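Local atomic coordinates of protein CsuE (Acinetobacter baumannii, PDB entry 6FJY), a protein that probably acts as the two-domain tip adhesin of the archaic chaperone-usher Csu pilus, helping the bacterium attach to surfaces during biofilm formation. Residues C2-S7 with V129-S134; I72-N77 with K86-F91; F146-S149 with R153-A156. One frame throughout, in Å; residues are numbered along the deposited sequence.

Interaction 1: C2-S7 with V129-S134; sequences CSVSAS and VKWFYS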
loop_
_atom_site.group_PDB
_atom_site.type_symbol
_atom_site.label_atom_id
_atom_site.label_comp_id
_atom_site.label_asym_id
_atom_site.label_seq_id
_atom_site.Cartn_x
_atom_site.Cartn_y
_atom_site.Cartn_z
ATOM N N CYS D 2 -27.678 -5.400 22.095
ATOM C CA CYS D 2 -26.237 -5.572 22.253
ATOM C C CYS D 2 -25.867 -7.011 21.910
ATOM O O CYS D 2 -26.531 -7.948 22.359
ATOM C CB CYS D 2 -25.768 -5.242 23.674
ATOM S SG CYS D 2 -25.834 -3.524 24.197
ATOM N N SER D 3 -24.808 -7.184 21.116
ATOM C CA SER D 3 -24.366 -8.505 20.691
ATOM C C SER D 3 -22.861 -8.644 20.859
ATOM O O SER D 3 -22.110 -7.664 20.833
ATOM C CB SER D 3 -24.715 -8.791 19.232
ATOM O OG SER D 3 -23.827 -8.105 18.367
ATOM N N VAL D 4 -22.432 -9.894 20.981
ATOM C CA VAL D 4 -21.045 -10.251 21.226
ATOM C C VAL D 4 -20.555 -11.136 20.092
ATOM O O VAL D 4 -21.233 -12.092 19.696
ATOM C CB VAL D 4 -20.886 -10.954 22.588
ATOM C CG1 VAL D 4 -19.867 -12.052 22.494
ATOM C CG2 VAL D 4 -20.488 -9.949 23.643
ATOM N N SER D 5 -19.367 -10.816 19.584
ATOM C CA SER D 5 -18.814 -11.435 18.388
ATOM C C SER D 5 -18.037 -12.699 18.753
ATOM O O SER D 5 -16.996 -12.630 19.413
ATOM C CB SER D 5 -17.913 -10.438 17.662
ATOM O OG SER D 5 -17.308 -11.040 16.535
ATOM N N ALA D 6 -18.535 -13.852 18.300
ATOM C CA ALA D 6 -17.904 -15.133 18.602
ATOM C C ALA D 6 -16.700 -15.433 17.717
ATOM O O ALA D 6 -15.906 -16.317 18.054
ATOM C CB ALA D 6 -18.927 -16.262 18.464
ATOM N N SER D 7 -16.545 -14.724 16.604
ATOM C CA SER D 7 -15.446 -14.954 15.672
ATOM C C SER D 7 -15.178 -13.656 14.917
ATOM O O SER D 7 -15.764 -12.612 15.218
ATOM C CB SER D 7 -15.788 -16.121 14.742
ATOM O OG SER D 7 -17.181 -16.377 14.770
ATOM N N VAL D 129 -12.494 -11.541 25.210
ATOM C CA VAL D 129 -12.931 -10.637 26.263
ATOM C C VAL D 129 -14.254 -11.133 26.827
ATOM O O VAL D 129 -15.164 -11.514 26.080
ATOM C CB VAL D 129 -13.063 -9.183 25.755
ATOM C CG1 VAL D 129 -13.470 -8.257 26.886
ATOM C CG2 VAL D 129 -11.753 -8.711 25.147
ATOM N N LYS D 130 -14.354 -11.131 28.150
ATOM C CA LYS D 130 -15.605 -11.368 28.844
ATOM C C LYS D 130 -16.208 -10.016 29.186
ATOM O O LYS D 130 -15.563 -9.195 29.851
ATOM C CB LYS D 130 -15.394 -12.213 30.101
ATOM C CG LYS D 130 -16.692 -12.727 30.726
ATOM C CD LYS D 130 -16.405 -13.745 31.838
ATOM C CE LYS D 130 -15.718 -14.999 31.312
ATOM N NZ LYS D 130 -16.686 -15.958 30.694
ATOM N N TRP D 131 -17.434 -9.790 28.724
ATOM C CA TRP D 131 -18.154 -8.543 28.916
ATOM C C TRP D 131 -19.301 -8.744 29.894
ATOM O O TRP D 131 -20.000 -9.762 29.853
ATOM C CB TRP D 131 -18.711 -8.025 27.590
ATOM C CG TRP D 131 -17.709 -7.998 26.486
ATOM C CD1 TRP D 131 -17.390 -9.017 25.646
ATOM C CD2 TRP D 131 -16.899 -6.887 26.099
ATOM N NE1 TRP D 131 -16.427 -8.616 24.758
ATOM C CE2 TRP D 131 -16.110 -7.307 25.012
ATOM C CE3 TRP D 131 -16.772 -5.573 26.560
ATOM C CZ2 TRP D 131 -15.197 -6.460 24.383
ATOM C CZ3 TRP D 131 -15.866 -4.734 25.931
ATOM C CH2 TRP D 131 -15.090 -5.182 24.860
ATOM N N PHE D 132 -19.486 -7.759 30.768
ATOM C CA PHE D 132 -20.614 -7.688 31.688
ATOM C C PHE D 132 -21.250 -6.323 31.457
ATOM O O PHE D 132 -20.651 -5.295 31.790
ATOM C CB PHE D 132 -20.161 -7.850 33.144
ATOM C CG PHE D 132 -19.291 -9.064 33.396
ATOM C CD1 PHE D 132 -17.947 -9.066 33.048
ATOM C CD2 PHE D 132 -19.817 -10.189 34.015
ATOM C CE1 PHE D 132 -17.143 -10.180 33.292
ATOM C CE2 PHE D 132 -19.024 -11.306 34.272
ATOM C CZ PHE D 132 -17.686 -11.302 33.911
ATOM N N TYR D 133 -22.445 -6.298 30.864
ATOM C CA TYR D 133 -23.038 -5.035 30.447
ATOM C C TYR D 133 -24.520 -4.978 30.789
ATOM O O TYR D 133 -25.202 -6.004 30.876
ATOM C CB TYR D 133 -22.856 -4.790 28.937
ATOM C CG TYR D 133 -23.418 -5.879 28.054
ATOM C CD1 TYR D 133 -24.737 -5.831 27.608
ATOM C CD2 TYR D 133 -22.631 -6.951 27.658
ATOM C CE1 TYR D 133 -25.253 -6.820 26.800
ATOM C CE2 TYR D 133 -23.142 -7.953 26.846
ATOM C CZ TYR D 133 -24.451 -7.886 26.426
ATOM O OH TYR D 133 -24.954 -8.885 25.623
ATOM N N SER D 134 -25.005 -3.750 30.986
ATOM C CA SER D 134 -26.435 -3.451 31.071
ATOM C C SER D 134 -26.637 -2.070 30.457
ATOM O O SER D 134 -26.399 -1.049 31.113
ATOM C CB SER D 134 -26.948 -3.494 32.500
ATOM O OG SER D 134 -28.328 -3.190 32.524
#

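Interaction 2: I72-N77 with K86-F91; sequences ILDSNN and KDMSSF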
loop_
_atom_site.group_PDB
_atom_site.type_symbol
_atom_site.label_atom_id
_atom_site.label_comp_id
_atom_site.label_asym_id
_atom_site.label_seq_id
_atom_site.Cartn_x
_atom_site.Cartn_y
_atom_site.Cartn_z
ATOM N N ILE D 72 -2.586 -2.737 22.853
ATOM C CA ILE D 72 -4.033 -2.707 22.698
ATOM C C ILE D 72 -4.620 -1.785 23.756
ATOM O O ILE D 72 -4.264 -1.870 24.935
ATOM C CB ILE D 72 -4.635 -4.116 22.786
ATOM C CG1 ILE D 72 -3.817 -5.089 21.942
ATOM C CG2 ILE D 72 -6.051 -4.092 22.271
ATOM C CD1 ILE D 72 -3.628 -4.625 20.520
ATOM N N LEU D 73 -5.510 -0.893 23.325
ATOM C CA LEU D 73 -6.136 0.075 24.208
ATOM C C LEU D 73 -7.647 0.012 24.054
ATOM O O LEU D 73 -8.165 -0.259 22.967
ATOM C CB LEU D 73 -5.641 1.504 23.919
ATOM C CG LEU D 73 -4.146 1.829 24.042
ATOM C CD1 LEU D 73 -3.442 1.709 22.705
ATOM C CD2 LEU D 73 -3.963 3.227 24.618
ATOM N N ASP D 74 -8.350 0.282 25.158
ATOM C CA ASP D 74 -9.803 0.206 25.215
ATOM C C ASP D 74 -10.427 1.490 24.678
ATOM O O ASP D 74 -9.747 2.373 24.156
ATOM C CB ASP D 74 -10.270 -0.073 26.644
ATOM C CG ASP D 74 -9.792 0.979 27.636
ATOM O OD1 ASP D 74 -9.254 2.014 27.193
ATOM O OD2 ASP D 74 -9.944 0.767 28.861
ATOM N N SER D 75 -11.746 1.612 24.839
ATOM C CA SER D 75 -12.484 2.718 24.247
ATOM C C SER D 75 -12.150 4.066 24.880
ATOM O O SER D 75 -12.495 5.102 24.309
ATOM C CB SER D 75 -13.987 2.444 24.352
ATOM O OG SER D 75 -14.307 1.179 23.799
ATOM N N ASN D 76 -11.508 4.082 26.047
ATOM C CA ASN D 76 -11.076 5.322 26.679
ATOM C C ASN D 76 -9.583 5.576 26.491
ATOM O O ASN D 76 -8.994 6.362 27.238
ATOM C CB ASN D 76 -11.430 5.301 28.166
ATOM C CG ASN D 76 -12.924 5.253 28.410
ATOM O OD1 ASN D 76 -13.674 6.118 27.945
ATOM N ND2 ASN D 76 -13.368 4.238 29.144
ATOM N N ASN D 77 -8.970 4.917 25.505
ATOM C CA ASN D 77 -7.528 4.971 25.246
ATOM C C ASN D 77 -6.701 4.565 26.467
ATOM O O ASN D 77 -5.628 5.113 26.722
ATOM C CB ASN D 77 -7.102 6.344 24.721
ATOM C CG ASN D 77 -6.934 6.361 23.207
ATOM O OD1 ASN D 77 -5.851 6.080 22.686
ATOM N ND2 ASN D 77 -8.011 6.671 22.494
ATOM N N LYS D 86 -11.793 -3.690 33.953
ATOM C CA LYS D 86 -11.951 -2.245 33.810
ATOM C C LYS D 86 -13.433 -1.910 33.783
ATOM O O LYS D 86 -14.169 -2.422 32.938
ATOM C CB LYS D 86 -11.282 -1.722 32.532
ATOM N N ASP D 87 -13.861 -1.047 34.692
ATOM C CA ASP D 87 -15.256 -0.646 34.808
ATOM C C ASP D 87 -15.439 0.667 34.057
ATOM O O ASP D 87 -15.013 1.726 34.531
ATOM C CB ASP D 87 -15.644 -0.511 36.278
ATOM C CG ASP D 87 -17.130 -0.331 36.481
ATOM O OD1 ASP D 87 -17.838 -0.083 35.491
ATOM O OD2 ASP D 87 -17.591 -0.439 37.637
ATOM N N MET D 88 -16.068 0.596 32.888
ATOM C CA MET D 88 -16.360 1.767 32.079
ATOM C C MET D 88 -17.694 2.413 32.423
ATOM O O MET D 88 -18.109 3.339 31.722
ATOM C CB MET D 88 -16.360 1.398 30.599
ATOM C CG MET D 88 -15.082 0.785 30.082
ATOM S SD MET D 88 -15.274 0.457 28.329
ATOM C CE MET D 88 -13.571 0.243 27.888
ATOM N N SER D 89 -18.375 1.946 33.469
ATOM C CA SER D 89 -19.723 2.416 33.770
ATOM C C SER D 89 -19.765 3.933 33.904
ATOM O O SER D 89 -19.109 4.514 34.772
ATOM C CB SER D 89 -20.246 1.764 35.048
ATOM O OG SER D 89 -20.321 0.355 34.907
ATOM N N SER D 90 -20.537 4.565 33.029
ATOM C CA SER D 90 -20.848 5.979 33.136
ATOM C C SER D 90 -22.188 6.204 32.463
ATOM O O SER D 90 -22.725 5.320 31.790
ATOM C CB SER D 90 -19.782 6.863 32.490
ATOM O OG SER D 90 -19.996 6.946 31.096
ATOM N N PHE D 91 -22.725 7.403 32.656
ATOM C CA PHE D 91 -23.971 7.766 31.999
ATOM C C PHE D 91 -23.776 8.105 30.531
ATOM O O PHE D 91 -24.758 8.137 29.786
ATOM C CB PHE D 91 -24.616 8.947 32.726
ATOM C CG PHE D 91 -25.227 8.577 34.050
ATOM C CD1 PHE D 91 -24.453 8.493 35.191
ATOM C CD2 PHE D 91 -26.579 8.315 34.150
ATOM C CE1 PHE D 91 -25.021 8.153 36.409
ATOM C CE2 PHE D 91 -27.146 7.985 35.355
ATOM C CZ PHE D 91 -26.366 7.902 36.487
#

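Interaction 3: F146-S149 with R153-A156; sequences FFES and RRGA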
loop_
_atom_site.group_PDB
_atom_site.type_symbol
_atom_site.label_atom_id
_atom_site.label_comp_id
_atom_site.label_asym_id
_atom_site.label_seq_id
_atom_site.Cartn_x
_atom_site.Cartn_y
_atom_site.Cartn_z
ATOM N N PHE D 146 -33.536 -2.916 28.890
ATOM C CA PHE D 146 -32.086 -2.848 28.975
ATOM C C PHE D 146 -31.469 -4.019 28.227
ATOM O O PHE D 146 -31.955 -5.148 28.312
ATOM C CB PHE D 146 -31.620 -2.837 30.438
ATOM C CG PHE D 146 -32.030 -1.607 31.187
ATOM C CD1 PHE D 146 -33.261 -1.544 31.818
ATOM C CD2 PHE D 146 -31.191 -0.514 31.255
ATOM C CE1 PHE D 146 -33.648 -0.406 32.500
ATOM C CE2 PHE D 146 -31.567 0.630 31.935
ATOM C CZ PHE D 146 -32.797 0.684 32.561
ATOM N N PHE D 147 -30.410 -3.731 27.474
ATOM C CA PHE D 147 -29.616 -4.769 26.828
ATOM C C PHE D 147 -28.580 -5.265 27.830
ATOM O O PHE D 147 -27.737 -4.491 28.303
ATOM C CB PHE D 147 -28.946 -4.232 25.564
ATOM C CG PHE D 147 -29.893 -3.574 24.595
ATOM C CD1 PHE D 147 -31.131 -4.135 24.312
ATOM C CD2 PHE D 147 -29.539 -2.385 23.964
ATOM C CE1 PHE D 147 -32.004 -3.523 23.415
ATOM C CE2 PHE D 147 -30.401 -1.766 23.061
ATOM C CZ PHE D 147 -31.639 -2.337 22.783
ATOM N N GLU D 148 -28.654 -6.545 28.175
ATOM C CA GLU D 148 -27.903 -7.076 29.296
ATOM C C GLU D 148 -27.240 -8.394 28.930
ATOM O O GLU D 148 -27.747 -9.171 28.118
ATOM C CB GLU D 148 -28.801 -7.272 30.527
ATOM C CG GLU D 148 -29.153 -5.973 31.221
ATOM C CD GLU D 148 -30.416 -6.062 32.045
ATOM O OE1 GLU D 148 -31.263 -6.937 31.760
ATOM O OE2 GLU D 148 -30.573 -5.234 32.967
ATOM N N SER D 149 -26.074 -8.605 29.525
ATOM C CA SER D 149 -25.396 -9.880 29.544
ATOM C C SER D 149 -26.068 -10.772 30.581
ATOM O O SER D 149 -26.782 -10.278 31.458
ATOM C CB SER D 149 -23.917 -9.674 29.867
ATOM O OG SER D 149 -23.754 -9.034 31.118
ATOM N N ARG D 153 -28.221 -7.779 37.115
ATOM C CA ARG D 153 -29.256 -7.266 38.010
ATOM C C ARG D 153 -28.909 -5.830 38.386
ATOM O O ARG D 153 -27.935 -5.594 39.104
ATOM C CB ARG D 153 -29.391 -8.144 39.258
ATOM N N ARG D 154 -29.697 -4.873 37.896
ATOM C CA ARG D 154 -29.600 -3.486 38.335
ATOM C C ARG D 154 -30.465 -3.295 39.576
ATOM O O ARG D 154 -31.601 -3.780 39.632
ATOM C CB ARG D 154 -30.056 -2.517 37.237
ATOM C CG ARG D 154 -29.363 -2.669 35.884
ATOM C CD ARG D 154 -30.146 -1.980 34.760
ATOM N NE ARG D 154 -29.994 -0.528 34.787
ATOM C CZ ARG D 154 -29.101 0.153 34.072
ATOM N NH1 ARG D 154 -28.275 -0.481 33.249
ATOM N NH2 ARG D 154 -29.036 1.473 34.180
ATOM N N GLY D 155 -29.921 -2.601 40.570
ATOM C CA GLY D 155 -30.693 -2.196 41.725
ATOM C C GLY D 155 -30.924 -0.700 41.720
ATOM O O GLY D 155 -31.261 -0.129 40.679
ATOM N N ALA D 156 -30.732 -0.051 42.869
ATOM C CA ALA D 156 -30.773 1.404 42.959
ATOM C C ALA D 156 -29.385 1.983 43.213
ATOM O O ALA D 156 -28.853 2.717 42.374
ATOM C CB ALA D 156 -31.743 1.852 44.057
#

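Interaction 1: C2-S7 with V129-S134
Cys2 lies against the ring of Tyr133 and Val4 against that of Trp131, two apolar meetings that join the start of the chain to strand 119-136. The Cys2 end is the tighter. Its CB comes within 3.5 Å of Tyr133 CE1, approaching the ring obliquely, while the sulfur stands farther off: Cys2 SG is 4.9 Å from the centroid of the Tyr133 ring and 42° from the ring normal, an oblique sulfur-aromatic contact. The sulfur is already committed to the disulfide with Cys35, which fixes where the Cys2 side chain can lie. The Tyr133 ring reaches Cys2 with CG between the backbone N and the carbonyl carbon (chi1 57°), a turn that carries the ring across the gap between the strands.

The other half is looser. A single methyl, Val4 CG2, crosses to the indole and stops 3.8 Å from Trp131 CD1. The indole is also packed from within its own strand, where Val129 CG1 lies 3.4 Å above the plane of the Trp131 ring, displaced toward the rim. Its NE1 is hydrogen-bonded to Ser169 OG, so the ring is held at its polar corner as well as by packing. Beyond Val4, the loop of residues 5-7 runs away from strand 119-136, and Ala6 and Ser7 are exposed. No hydrogen bond joins the two segments, whose CA atoms remain 8.4 Å apart at the Val4 and Trp131 pair.

The two are therefore not paired strands; their spacing is consistent with packing between layers of the Ig-like beta sandwich. Strand 2-4 pairs antiparallel with strand 33-35, whose Leu33 touches Val4, Trp131 and Tyr133, whereas strand 119-136 pairs with strands 47-54, 146-148 and 167-184.

Interaction 2: I72-N77 with K86-F91
Asp74 and Met88 meet where a type I beta turn of the Ig-like domain, Asp74 to Asn77, lies against Met88, just after strand 85-87. The contact across the segments is entirely van der Waals. Met88 reaches out with its chain extended beyond CG (chi2 -179°, chi3 163°), and its terminal methyl rests against the turn: Met88 CE is 3.5 Å from Asp74 CB and 3.8 Å from the backbone N of Ser75. Farther back along the same chain, Asn76 ND2 passes Met88 CG at 4.0 Å. The thioether thus lies along the flank of the turn, and the Met88 side chain also packs on Leu48 and Tyr50 of strand 47-54.

Hydrogen bonds shape each segment separately. The turn is closed from Asn77 N to Asp74 O, 3.0 Å, and Asp74 OD1 receives a bond from Glu78 N besides a weak one from Asn76 N. The other carboxylate oxygen, Asp74 OD2, is bonded to Tyr50 OH. Met88 sits in the middle of an Asx turn, in which Asp87 OD1 accepts two donors of one residue: Ser89 OG at 2.6 Å on the syn lone pair, and Ser89 N at 2.9 Å from the anti side, 34° out of the carboxylate plane.

Interaction 3: F146-S149 with R153-A156
Ser134 OG is gripped by both Arg154 NH1 and Glu148 OE2, and the arginine that reaches it passes over Phe146 and across the glutamate on the way. Arg154 makes no hydrogen bond to residues 146-149; it touches them with its flat group and its methylenes. The guanidinium lies over one face of the Phe146 ring, the two planes 22° apart. Phe146 CE2 sits 3.3 Å from Arg154 CZ, over the centre of the guanidinium, whereas Arg154 NE is displaced toward the rim of the ring. The methylene before it adds a CH-pi contact: Arg154 CD is 4.0 Å from the centroid of the Phe146 ring and 11° off its normal. A bend at chi3 (76°) turns the guanidinium away from the line of the chain and lays it nearly flat on the ring.

Glu148 meets the aliphatic part of the same side chain, with OE2 3.7 Å from Arg154 CD. Its charge is near but not paired directly, since Glu148 OE2 and Arg154 NE stay 5.1 Å apart; the opposite charges probably still attract. Besides Ser134, Arg154 bonds through NH2 to the carbonyl oxygen of Met45, so the guanidinium is fixed at two nitrogens as well as pressed on the ring.

All three touching residues remain partly exposed, at the surface of the Ig-like domain. Strand 146-148 pairs antiparallel with strand 119-136, where Phe146 packs on Ser134 and Pro136, and the loop holding Arg154 leads on toward strand 167-184.

How the interactions relate
Interactions 1 and 3 meet through strand 119-136 and its neighbour, strand 146-148: Ser149 OG bonds Tyr133 N, and Tyr133 CE1 packs on Glu148 C. Interaction 2 touches neither, lying about 14 Å from interaction 1 and 18 Å from interaction 3 between centres, and within the loop that interaction 1 closes along the chain. It is the most buried, a methionine against a turn. Interaction 1 is partly buried and apolar, between strands that do not pair, while interaction 3 is at the surface, where a charged guanidinium covers an aromatic face. None has a hydrogen bond between its own two segments; strand 47-54 packs beside interactions 1 and 2.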